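Local coordinates for lipase (Rhizopus chinensis, PDB 6A0W), which is a class 3 lipase of the alpha/beta-hydrolase fold that probably hydrolyses the ester bonds of triacylglycerols, at residues Met120-Phe124 with Pro237-Tyr243. Numbering follows the deposited sequence.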
# COMPACT_ATOMS: atom_id res chain seq x y z
N MET A 120 0.16 13.96 -11.25
CA MET A 120 0.35 14.02 -9.80
C MET A 120 1.12 15.32 -9.54
O MET A 120 2.05 15.59 -10.27
CB MET A 120 1.20 12.82 -9.32
CG MET A 120 1.42 12.78 -7.82
SD MET A 120 2.33 11.30 -7.32
CE MET A 120 1.04 10.08 -7.53
N VAL A 121 0.82 16.02 -8.46
CA VAL A 121 1.66 17.13 -8.02
C VAL A 121 2.36 16.79 -6.69
O VAL A 121 1.78 16.16 -5.80
CB VAL A 121 0.85 18.44 -7.86
CG1 VAL A 121 0.09 18.77 -9.14
CG2 VAL A 121 -0.10 18.40 -6.69
N PHE A 122 3.54 17.35 -6.51
CA PHE A 122 4.48 16.88 -5.49
C PHE A 122 4.45 17.70 -4.21
O PHE A 122 5.07 17.32 -3.23
CB PHE A 122 5.90 16.86 -6.05
CG PHE A 122 6.05 16.06 -7.30
CD1 PHE A 122 5.21 14.99 -7.57
CD2 PHE A 122 6.99 16.42 -8.24
CE1 PHE A 122 5.32 14.28 -8.74
CE2 PHE A 122 7.10 15.73 -9.42
CZ PHE A 122 6.29 14.64 -9.67
N THR A 123 3.63 18.74 -4.18
CA THR A 123 3.56 19.64 -3.04
C THR A 123 3.33 18.92 -1.71
O THR A 123 2.40 18.13 -1.56
CB THR A 123 2.40 20.63 -3.25
OG1 THR A 123 2.49 21.14 -4.57
CG2 THR A 123 2.46 21.79 -2.28
N PHE A 124 4.10 19.32 -0.71
CA PHE A 124 3.97 18.86 0.66
C PHE A 124 3.00 19.69 1.45
O PHE A 124 2.84 20.86 1.17
CB PHE A 124 5.34 19.00 1.34
CG PHE A 124 6.32 17.95 0.94
CD1 PHE A 124 6.06 16.61 1.20
CD2 PHE A 124 7.55 18.29 0.41
CE1 PHE A 124 7.01 15.64 0.92
CE2 PHE A 124 8.49 17.33 0.10
CZ PHE A 124 8.22 16.00 0.38
N PRO A 237 6.35 10.13 -5.84
CA PRO A 237 7.09 11.26 -6.38
C PRO A 237 8.59 11.08 -6.25
O PRO A 237 9.04 10.25 -5.47
CB PRO A 237 6.66 12.41 -5.46
CG PRO A 237 5.37 12.01 -4.89
CD PRO A 237 5.32 10.52 -4.87
N PRO A 238 9.36 11.99 -6.81
CA PRO A 238 10.81 11.76 -6.87
C PRO A 238 11.51 11.98 -5.53
O PRO A 238 11.18 12.92 -4.80
CB PRO A 238 11.28 12.81 -7.88
CG PRO A 238 10.05 13.14 -8.68
CD PRO A 238 8.96 13.14 -7.64
N GLN A 239 12.48 11.14 -5.21
CA GLN A 239 13.41 11.47 -4.14
C GLN A 239 13.99 12.89 -4.22
O GLN A 239 14.12 13.56 -3.20
CB GLN A 239 14.57 10.47 -4.15
CG GLN A 239 14.62 9.53 -2.98
CD GLN A 239 15.85 8.67 -3.03
OE1 GLN A 239 16.03 7.91 -3.97
NE2 GLN A 239 16.75 8.89 -2.11
N ALA A 240 14.34 13.35 -5.41
CA ALA A 240 14.95 14.68 -5.57
C ALA A 240 14.06 15.82 -5.08
O ALA A 240 14.55 16.86 -4.69
CB ALA A 240 15.37 14.92 -7.02
N PHE A 241 12.77 15.56 -4.94
CA PHE A 241 11.88 16.54 -4.34
C PHE A 241 11.83 16.46 -2.81
O PHE A 241 11.20 17.29 -2.16
CB PHE A 241 10.50 16.34 -4.93
CG PHE A 241 9.63 17.56 -4.87
CD1 PHE A 241 8.78 17.77 -3.77
CD2 PHE A 241 9.60 18.45 -5.95
CE1 PHE A 241 7.95 18.90 -3.70
CE2 PHE A 241 8.78 19.57 -5.88
CZ PHE A 241 7.96 19.80 -4.76
N GLY A 242 12.50 15.47 -2.22
CA GLY A 242 12.51 15.32 -0.75
C GLY A 242 11.81 14.08 -0.18
O GLY A 242 11.83 13.83 1.02
N TYR A 243 11.20 13.29 -1.05
CA TYR A 243 10.40 12.14 -0.63
C TYR A 243 11.35 10.98 -0.32
O TYR A 243 12.42 10.85 -0.94
CB TYR A 243 9.43 11.76 -1.76
CG TYR A 243 8.17 12.64 -1.87
CD1 TYR A 243 8.18 13.86 -2.55
CD2 TYR A 243 7.02 12.30 -1.20
CE1 TYR A 243 7.03 14.66 -2.61
CE2 TYR A 243 5.87 13.07 -1.28
CZ TYR A 243 5.88 14.25 -1.97
OH TYR A 243 4.74 15.01 -1.94
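Phe122 sits against Pro237, Pro238 and Phe241, and buries more surface in this contact than any other residue. CD of Pro238 rests over the middle of the Phe122 ring, 3.7 Å from its centroid, a CH-pi contact, while CB of Pro237 approaches CD1 of Phe122 obliquely at 3.6 Å. With CG beside its own backbone N (chi1 -54°), Phe122 swings its ring toward the two prolines. Its backbone brings CB over the centre of the Phe241 ring, a second CH-pi contact with CB 3.6 Å from the centroid. The two phenyl rings themselves meet T-shaped, the edge of Phe122 toward the face of Phe241, with planes at 69°.

The contact joins two loops of the alpha/beta-hydrolase fold, one running from helix 113-118 to strand 124-126, the other following strand 223-228 of the central sheet and containing the 3-10 turn 239-241. Met120, whose SD packs on the Pro237 ring, lies near a probable Ser172-His284-Asp231 catalytic triad without touching it.

Phe124 forms an offset stack with Tyr243, centroids 4.4 Å apart and planes at 23°, its CE1 over the rim of the tyrosine ring. CG of Pro237 covers the opposite face of Tyr243, whose ring is thus sandwiched between Phe124 across the contact and Pro237 of its own loop. At its far end Tyr243 OH donates a hydrogen bond of 2.7 Å to Phe122 O, from above the carbonyl plane; this bond fixes the end of the buried tyrosine. The edge of Phe124 reaches Phe241 O, with CE2 3.5 Å from that oxygen, and its CZ lies beside Gly242. Arg206 touches the Tyr243 side chain and hydrogen-bonds Pro237 O through NH1, while His136 of strand 134-136 packs against both Met120 and Tyr243.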